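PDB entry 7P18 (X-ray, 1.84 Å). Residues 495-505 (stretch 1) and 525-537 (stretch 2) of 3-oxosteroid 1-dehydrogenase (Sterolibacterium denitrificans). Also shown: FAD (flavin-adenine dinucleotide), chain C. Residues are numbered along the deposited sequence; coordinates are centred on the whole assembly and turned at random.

Stretch 1, residues 495-505: DIGTKGGLLTD
Stretch 2 525-537: GNNSASVMGKAYP

A lysine whose CA-to-CB bond points away from its neighbour can still become the anchor of a contact, and Lys 499 does so by reaching back with a long, buried chain. With chi1 to chi3 all t (-164°, -174°, -152°) and chi4 m (-52°), its ammonium arrives among acceptors gathered by two overlapping turns, type I from Ser 530 to Gly 533 and type II' from Met 532 to Ala 535. Lys 499 NZ donates to Gly 533 O at 2.7 Å and Ala 535 O at 2.8 Å, and weakly to Ser 530 OG at 3.3 Å. Ser 530 (chi1 t) also uses OG to accept from Met 532 N at 3.0 Å, bracing the first turn.

The backbones meet through a single beta bridge, Leu 502 with Ser 528, CA atoms 4.5 Å apart. Leu 502 N donates to Asn 527 O (3.2 Å, 162°), and Ala 529 N returns a bond to Leu 502 O (2.9 Å, 165°). Later in stretch 2 but earlier in stretch 1, Ser 530 N donates to Lys 499 O (3.1 Å, 137°), so the register runs in opposite senses along the two chains. Close approach demands glycine at Gly 501 (phi/psi 166/-159): its CA lies 4.0 Å from Ala 529 CA, and a CB would stand 2.5 Å from Asn 527 O.

Two waters each link a threonine hydroxyl to two carbonyls, one per stretch, which as acceptors cannot bond each other. Water 1 accepts from Thr 498 OG1 (2.5 Å) and donates to Gly 500 O and Asn 526 O (both 2.6 Å); water 3 accepts from Thr 504 OG1 (2.7 Å) and donates to Leu 502 O (2.9 Å) and Ala 529 O (2.8 Å).

At the cofactor, Asn 526 (chi1 m) donates from N to phosphate oxygen FAD O2P at 2.8 Å and from ND2 to ribityl hydroxyl FAD O3' at 3.0 Å. Ile 496 (chi1 p, chi2 t) sets CD1 against the Tyr 536 ring edge, 4.3 Å from Tyr 536 CE2, and 3.4 Å from FAD C1'.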

ATOM      1  N   ASP A 495       3.511   7.191   5.236  1.00 20.59           N
ATOM      2  CA  ASP A 495       3.999   6.242   4.225  1.00 21.22           C
ATOM      3  C   ASP A 495       3.307   4.903   4.442  1.00 21.57           C
ATOM      4  O   ASP A 495       2.794   4.628   5.527  1.00 21.77           O
ATOM      5  CB  ASP A 495       5.530   6.105   4.299  1.00 20.62           C
ATOM      6  CG  ASP A 495       5.979   5.428   5.578  1.00 20.22           C
ATOM      7  OD1 ASP A 495       5.733   4.210   5.720  1.00 20.13           O
ATOM      8  OD2 ASP A 495       6.435   6.185   6.476  1.00 21.22           O
ATOM      9  N   ILE A 496       3.319   4.092   3.401  1.00 19.76           N
ATOM     10  CA  ILE A 496       2.940   2.674   3.401  1.00 18.80           C
ATOM     11  C   ILE A 496       4.184   1.818   3.153  1.00 17.91           C
ATOM     12  O   ILE A 496       4.032   0.651   2.767  1.00 20.26           O
ATOM     13  CB  ILE A 496       1.798   2.464   2.374  1.00 21.16           C
ATOM     14  CG1 ILE A 496       2.207   2.774   0.929  1.00 21.66           C
ATOM     15  CG2 ILE A 496       0.609   3.315   2.799  1.00 21.30           C
ATOM     16  CD1 ILE A 496       1.066   2.614  -0.094  1.00 24.25           C
ATOM     17  N   GLY A 497       5.356   2.332   3.490  1.00 19.87           N
ATOM     18  CA  GLY A 497       6.645   1.644   3.258  1.00 19.46           C
ATOM     19  C   GLY A 497       7.626   2.572   2.578  1.00 19.65           C
ATOM     20  O   GLY A 497       7.198   3.558   1.994  1.00 21.12           O
ATOM     21  N   THR A 498       8.925   2.241   2.624  1.00 19.50           N
ATOM     22  CA  THR A 498       9.948   2.895   1.807  1.00 19.33           C
ATOM     23  C   THR A 498       9.904   2.325   0.374  1.00 17.76           C
ATOM     24  O   THR A 498       9.417   1.193   0.164  1.00 21.55           O
ATOM     25  CB  THR A 498      11.302   2.782   2.523  1.00 20.47           C
ATOM     26  OG1 THR A 498      11.408   1.408   2.900  1.00 18.73           O
ATOM     27  CG2 THR A 498      11.321   3.689   3.735  1.00 20.59           C
ATOM     28  N   LYS A 499      10.376   3.102  -0.579  1.00 20.52           N
ATOM     29  CA  LYS A 499      10.255   2.853  -2.040  1.00 20.52           C
ATOM     30  C   LYS A 499      11.596   2.440  -2.656  1.00 22.32           C
ATOM     31  O   LYS A 499      11.602   1.782  -3.726  1.00 25.41           O
ATOM     32  CB  LYS A 499       9.772   4.150  -2.698  1.00 21.30           C
ATOM     33  CG  LYS A 499       9.219   4.046  -4.109  1.00 21.45           C
ATOM     34  CD  LYS A 499       8.910   5.405  -4.735  1.00 20.75           C
ATOM     35  CE  LYS A 499       7.801   5.387  -5.771  1.00 21.67           C
ATOM     36  NZ  LYS A 499       8.014   4.356  -6.828  1.00 22.12           N
ATOM     37  N   GLY A 500      12.704   2.845  -2.049  1.00 22.15           N
ATOM     38  CA  GLY A 500      14.059   2.541  -2.517  1.00 22.94           C
ATOM     39  C   GLY A 500      14.545   1.282  -1.864  1.00 24.50           C
ATOM     40  O   GLY A 500      13.903   0.821  -0.961  1.00 28.63           O
ATOM     41  N   GLY A 501      15.665   0.737  -2.326  1.00 22.22           N
ATOM     42  CA  GLY A 501      16.201  -0.497  -1.761  1.00 22.97           C
ATOM     43  C   GLY A 501      17.266  -1.080  -2.646  1.00 21.44           C
ATOM     44  O   GLY A 501      17.837  -0.346  -3.472  1.00 24.61           O
ATOM     45  N   LEU A 502      17.501  -2.359  -2.469  1.00 23.12           N
ATOM     46  CA  LEU A 502      18.557  -3.084  -3.207  1.00 23.83           C
ATOM     47  C   LEU A 502      18.235  -3.040  -4.702  1.00 21.71           C
ATOM     48  O   LEU A 502      17.098  -3.302  -5.090  1.00 21.35           O
ATOM     49  CB  LEU A 502      18.623  -4.516  -2.691  1.00 23.94           C
ATOM     50  CG  LEU A 502      18.906  -4.685  -1.202  1.00 25.10           C
ATOM     51  CD1 LEU A 502      19.054  -6.143  -0.864  1.00 23.85           C
ATOM     52  CD2 LEU A 502      20.140  -3.910  -0.785  1.00 24.63           C
ATOM     53  N   LEU A 503      19.228  -2.683  -5.507  1.00 21.66           N
ATOM     54  CA  LEU A 503      19.095  -2.670  -6.978  1.00 22.37           C
ATOM     55  C   LEU A 503      19.035  -4.114  -7.450  1.00 22.41           C
ATOM     56  O   LEU A 503      19.854  -4.961  -6.995  1.00 24.28           O
ATOM     57  CB  LEU A 503      20.262  -1.911  -7.606  1.00 23.82           C
ATOM     58  CG  LEU A 503      20.195  -1.813  -9.124  1.00 26.73           C
ATOM     59  CD1 LEU A 503      18.964  -1.051  -9.572  1.00 29.88           C
ATOM     60  CD2 LEU A 503      21.468  -1.178  -9.656  1.00 30.06           C
ATOM     61  N   THR A 504      18.075  -4.425  -8.304  1.00 21.68           N
ATOM     62  CA  THR A 504      17.939  -5.742  -8.929  1.00 21.16           C
ATOM     63  C   THR A 504      17.896  -5.603 -10.454  1.00 21.50           C
ATOM     64  O   THR A 504      17.658  -4.482 -10.975  1.00 23.80           O
ATOM     65  CB  THR A 504      16.676  -6.482  -8.444  1.00 23.70           C
ATOM     66  OG1 THR A 504      15.496  -5.720  -8.778  1.00 21.30           O
ATOM     67  CG2 THR A 504      16.757  -6.710  -6.950  1.00 23.81           C
ATOM     68  N   ASP A 505      18.030  -6.738 -11.117  1.00 22.44           N
ATOM     69  CA  ASP A 505      17.856  -6.897 -12.578  1.00 25.19           C
ATOM     70  C   ASP A 505      16.452  -7.435 -12.825  1.00 24.87           C
ATOM     71  O   ASP A 505      15.641  -7.538 -11.874  1.00 23.37           O
ATOM     72  CB  ASP A 505      18.957  -7.761 -13.200  1.00 27.53           C
ATOM     73  CG  ASP A 505      18.917  -9.231 -12.833  1.00 26.11           C
ATOM     74  OD1 ASP A 505      17.896  -9.680 -12.246  1.00 23.38           O
ATOM     75  OD2 ASP A 505      19.911  -9.949 -13.163  1.00 28.61           O
ATOM     76  N   GLY A 525       9.792  -6.705  -3.731  1.00 22.59           N
ATOM     77  CA  GLY A 525       8.959  -5.837  -2.890  1.00 21.67           C
ATOM     78  C   GLY A 525       9.721  -4.641  -2.377  1.00 22.06           C
ATOM     79  O   GLY A 525      10.653  -4.155  -3.057  1.00 20.68           O
ATOM     80  N   ASN A 526       9.304  -4.086  -1.241  1.00 20.89           N
ATOM     81  CA  ASN A 526       9.885  -2.790  -0.788  1.00 19.80           C
ATOM     82  C   ASN A 526      11.311  -2.986  -0.251  1.00 19.36           C
ATOM     83  O   ASN A 526      12.002  -1.972   0.011  1.00 20.69           O
ATOM     84  CB  ASN A 526       9.012  -2.100   0.257  1.00 20.94           C
ATOM     85  CG  ASN A 526       7.649  -1.689  -0.238  1.00 21.99           C
ATOM     86  OD1 ASN A 526       7.357  -1.782  -1.448  1.00 20.45           O
ATOM     87  ND2 ASN A 526       6.819  -1.218   0.701  1.00 18.09           N
ATOM     88  N   ASN A 527      11.757  -4.226  -0.100  1.00 19.55           N
ATOM     89  CA  ASN A 527      13.177  -4.580   0.156  1.00 22.33           C
ATOM     90  C   ASN A 527      14.046  -4.148  -1.030  1.00 22.93           C
ATOM     91  O   ASN A 527      15.239  -3.903  -0.825  1.00 23.18           O
ATOM     92  CB  ASN A 527      13.258  -6.078   0.425  1.00 22.78           C
ATOM     93  CG  ASN A 527      14.432  -6.557   1.238  1.00 22.60           C
ATOM     94  OD1 ASN A 527      14.306  -7.604   1.856  1.00 23.38           O
ATOM     95  ND2 ASN A 527      15.551  -5.861   1.209  1.00 20.68           N
ATOM     96  N   SER A 528      13.462  -4.019  -2.231  1.00 21.78           N
ATOM     97  CA  SER A 528      14.151  -3.716  -3.500  1.00 22.65           C
ATOM     98  C   SER A 528      13.833  -2.282  -3.920  1.00 22.36           C
ATOM     99  O   SER A 528      12.778  -1.749  -3.585  1.00 20.50           O
ATOM    100  CB  SER A 528      13.776  -4.743  -4.588  1.00 22.51           C
ATOM    101  OG  SER A 528      12.470  -4.499  -5.099  1.00 21.35           O
ATOM    102  N   ALA A 529      14.721  -1.677  -4.677  1.00 20.20           N
ATOM    103  CA  ALA A 529      14.445  -0.415  -5.391  1.00 21.43           C
ATOM    104  C   ALA A 529      13.293  -0.629  -6.378  1.00 21.88           C
ATOM    105  O   ALA A 529      13.339  -1.591  -7.180  1.00 21.53           O
ATOM    106  CB  ALA A 529      15.680   0.063  -6.089  1.00 22.48           C
ATOM    107  N   SER A 530      12.288   0.250  -6.314  1.00 21.30           N
ATOM    108  CA  SER A 530      11.002   0.176  -7.032  1.00 20.43           C
ATOM    109  C   SER A 530      11.212   0.153  -8.548  1.00 18.96           C
ATOM    110  O   SER A 530      11.854   1.089  -9.114  1.00 20.82           O
ATOM    111  CB  SER A 530      10.123   1.340  -6.677  1.00 20.72           C
ATOM    112  OG  SER A 530       8.913   1.286  -7.409  1.00 20.31           O
ATOM    113  N   VAL A 531      10.563  -0.810  -9.203  1.00 20.80           N
ATOM    114  CA  VAL A 531      10.534  -0.884 -10.696  1.00 20.75           C
ATOM    115  C   VAL A 531       9.772   0.322 -11.225  1.00 21.73           C
ATOM    116  O   VAL A 531       9.853   0.608 -12.413  1.00 20.47           O
ATOM    117  CB  VAL A 531       9.926  -2.225 -11.168  1.00 21.63           C
ATOM    118  CG1 VAL A 531       8.413  -2.274 -10.911  1.00 21.82           C
ATOM    119  CG2 VAL A 531      10.269  -2.469 -12.641  1.00 21.39           C
ATOM    120  N   MET A 532       9.021   1.012 -10.356  1.00 20.57           N
ATOM    121  CA  MET A 532       8.177   2.147 -10.743  1.00 19.98           C
ATOM    122  C   MET A 532       8.925   3.471 -10.558  1.00 20.44           C
ATOM    123  O   MET A 532       8.324   4.537 -10.775  1.00 19.27           O
ATOM    124  CB  MET A 532       6.858   2.100  -9.965  1.00 21.08           C
ATOM    125  CG  MET A 532       6.056   0.822 -10.219  1.00 19.07           C
ATOM    126  SD  MET A 532       5.691   0.637 -12.013  1.00 21.30           S
ATOM    127  CE  MET A 532       4.810  -0.923 -11.959  1.00 20.81           C
ATOM    128  N   GLY A 533      10.221   3.420 -10.271  1.00 19.73           N
ATOM    129  CA  GLY A 533      11.031   4.647 -10.184  1.00 20.55           C
ATOM    130  C   GLY A 533      10.539   5.581  -9.079  1.00 20.04           C
ATOM    131  O   GLY A 533      10.357   5.127  -7.947  1.00 18.90           O
ATOM    132  N   LYS A 534      10.221   6.827  -9.427  1.00 22.02           N
ATOM    133  CA  LYS A 534       9.641   7.798  -8.455  1.00 21.81           C
ATOM    134  C   LYS A 534       8.137   7.945  -8.696  1.00 22.90           C
ATOM    135  O   LYS A 534       7.589   8.995  -8.425  1.00 21.75           O
ATOM    136  CB  LYS A 534      10.399   9.113  -8.582  1.00 24.24           C
ATOM    137  CG  LYS A 534      11.863   9.021  -8.209  1.00 22.32           C
ATOM    138  CD  LYS A 534      12.636  10.279  -8.498  1.00 26.46           C
ATOM    139  CE  LYS A 534      14.102  10.166  -8.178  1.00 29.84           C
ATOM    140  NZ  LYS A 534      14.746  11.467  -8.469  1.00 29.31           N
ATOM    141  N   ALA A 535       7.489   6.877  -9.182  1.00 20.23           N
ATOM    142  CA  ALA A 535       6.087   6.954  -9.632  1.00 19.31           C
ATOM    143  C   ALA A 535       5.268   5.833  -9.014  1.00 19.67           C
ATOM    144  O   ALA A 535       5.801   4.932  -8.365  1.00 19.46           O
ATOM    145  CB  ALA A 535       6.026   6.949 -11.137  1.00 21.09           C
ATOM    146  N   TYR A 536       3.957   5.942  -9.171  1.00 19.57           N
ATOM    147  CA  TYR A 536       2.977   4.970  -8.671  1.00 19.99           C
ATOM    148  C   TYR A 536       1.888   4.887  -9.733  1.00 19.55           C
ATOM    149  O   TYR A 536       1.130   5.839  -9.891  1.00 17.65           O
ATOM    150  CB  TYR A 536       2.409   5.489  -7.356  1.00 20.40           C
ATOM    151  CG  TYR A 536       1.782   4.474  -6.456  1.00 22.61           C
ATOM    152  CD1 TYR A 536       0.695   3.699  -6.827  1.00 26.10           C
ATOM    153  CD2 TYR A 536       2.218   4.394  -5.137  1.00 26.65           C
ATOM    154  CE1 TYR A 536       0.130   2.773  -5.940  1.00 28.85           C
ATOM    155  CE2 TYR A 536       1.643   3.517  -4.231  1.00 25.82           C
ATOM    156  CZ  TYR A 536       0.625   2.675  -4.644  1.00 30.42           C
ATOM    157  OH  TYR A 536       0.126   1.807  -3.709  1.00 34.67           O
ATOM    158  N   PRO A 537       1.916   3.847 -10.596  1.00 22.08           N
ATOM    159  CA  PRO A 537       1.158   3.890 -11.854  1.00 20.40           C
ATOM    160  C   PRO A 537      -0.368   3.798 -11.717  1.00 19.95           C
ATOM    161  O   PRO A 537      -1.101   4.343 -12.558  1.00 21.32           O
ATOM    162  CB  PRO A 537       1.708   2.675 -12.605  1.00 22.00           C
ATOM    163  CG  PRO A 537       2.164   1.735 -11.528  1.00 22.74           C
ATOM    164  CD  PRO A 537       2.790   2.671 -10.510  1.00 21.27           C
TER
HETATM  165  PA  FAD C 601       5.544  -6.595   3.789  1.00 22.25           P
HETATM  166  O1A FAD C 601       4.206  -6.902   3.221  1.00 20.93           O
HETATM  167  O2A FAD C 601       5.489  -5.599   4.916  1.00 21.24           O
HETATM  168  O5B FAD C 601       6.175  -7.964   4.274  1.00 22.27           O
HETATM  169  C5B FAD C 601       7.507  -7.953   4.853  1.00 21.40           C
HETATM  170  C4B FAD C 601       7.553  -8.991   5.933  1.00 20.82           C
HETATM  171  O4B FAD C 601       8.941  -9.239   6.285  1.00 24.47           O
HETATM  172  C3B FAD C 601       6.834  -8.622   7.247  1.00 22.05           C
HETATM  173  O3B FAD C 601       5.954  -9.662   7.661  1.00 22.28           O
HETATM  174  C2B FAD C 601       7.984  -8.394   8.231  1.00 24.19           C
HETATM  175  O2B FAD C 601       7.600  -8.578   9.587  1.00 23.55           O
HETATM  176  C1B FAD C 601       9.055  -9.337   7.681  1.00 23.41           C
HETATM  177  N9A FAD C 601      10.423  -9.019   8.091  1.00 24.23           N
HETATM  178  C8A FAD C 601      10.989  -7.799   8.331  1.00 22.74           C
HETATM  179  N7A FAD C 601      12.234  -7.893   8.790  1.00 24.82           N
HETATM  180  C5A FAD C 601      12.498  -9.257   8.801  1.00 22.91           C
HETATM  181  C6A FAD C 601      13.636 -10.007   9.169  1.00 22.67           C
HETATM  182  N6A FAD C 601      14.755  -9.479   9.680  1.00 22.78           N
HETATM  183  N1A FAD C 601      13.554 -11.350   9.058  1.00 22.24           N
HETATM  184  C2A FAD C 601      12.421 -11.883   8.591  1.00 23.26           C
HETATM  185  N3A FAD C 601      11.264 -11.288   8.285  1.00 23.85           N
HETATM  186  C4A FAD C 601      11.387  -9.953   8.387  1.00 24.95           C
HETATM  187  N1  FAD C 601       0.070  -1.442  -2.156  1.00 21.16           N
HETATM  188  C2  FAD C 601      -0.511  -1.905  -3.287  1.00 23.27           C
HETATM  189  O2  FAD C 601       0.165  -2.123  -4.308  1.00 21.63           O
HETATM  190  N3  FAD C 601      -1.819  -2.177  -3.343  1.00 21.91           N
HETATM  191  C4  FAD C 601      -2.702  -1.750  -2.373  1.00 24.80           C
HETATM  192  O4  FAD C 601      -3.867  -2.128  -2.437  1.00 23.17           O
HETATM  193  C4X FAD C 601      -2.153  -1.225  -1.172  1.00 24.67           C
HETATM  194  N5  FAD C 601      -2.962  -0.840  -0.200  1.00 24.67           N
HETATM  195  C5X FAD C 601      -2.388  -0.410   0.974  1.00 22.08           C
HETATM  196  C6  FAD C 601      -3.227  -0.083   2.065  1.00 25.62           C
HETATM  197  C7  FAD C 601      -2.706   0.225   3.314  1.00 25.05           C
HETATM  198  C7M FAD C 601      -3.624   0.542   4.477  1.00 24.43           C
HETATM  199  C8  FAD C 601      -1.316   0.155   3.508  1.00 23.71           C
HETATM  200  C8M FAD C 601      -0.717   0.458   4.871  1.00 27.91           C
HETATM  201  C9  FAD C 601      -0.483  -0.081   2.432  1.00 22.55           C
HETATM  202  C9A FAD C 601      -0.988  -0.420   1.162  1.00 23.19           C
HETATM  203  N10 FAD C 601      -0.167  -0.685   0.055  1.00 22.20           N
HETATM  204  C10 FAD C 601      -0.718  -1.126  -1.141  1.00 23.65           C
HETATM  205  C1' FAD C 601       1.290  -0.765   0.205  1.00 20.37           C
HETATM  206  C2' FAD C 601       1.710  -2.236   0.418  1.00 20.47           C
HETATM  207  O2' FAD C 601       1.010  -2.856   1.497  1.00 19.97           O
HETATM  208  C3' FAD C 601       3.223  -2.400   0.638  1.00 19.24           C
HETATM  209  O3' FAD C 601       3.978  -1.524  -0.202  1.00 20.05           O
HETATM  210  C4' FAD C 601       3.639  -3.844   0.452  1.00 20.17           C
HETATM  211  O4' FAD C 601       2.826  -4.645   1.299  1.00 21.86           O
HETATM  212  C5' FAD C 601       5.103  -4.108   0.737  1.00 20.20           C
HETATM  213  O5' FAD C 601       5.283  -5.532   0.614  1.00 20.79           O
HETATM  214  P   FAD C 601       6.640  -6.209   1.090  1.00 21.66           P
HETATM  215  O1P FAD C 601       6.401  -7.633   0.824  1.00 21.93           O
HETATM  216  O2P FAD C 601       7.828  -5.509   0.605  1.00 20.91           O
HETATM  217  O3P FAD C 601       6.599  -6.005   2.714  1.00 22.35           O
HETATM  218  O   HOH W   1      12.930   0.098   1.340  1.00 26.60           O
HETATM  219  O   HOH W   2      10.131  -0.925  -3.817  1.00 22.19           O
HETATM  220  O   HOH W   3      15.518  -3.350  -7.487  1.00 22.69           O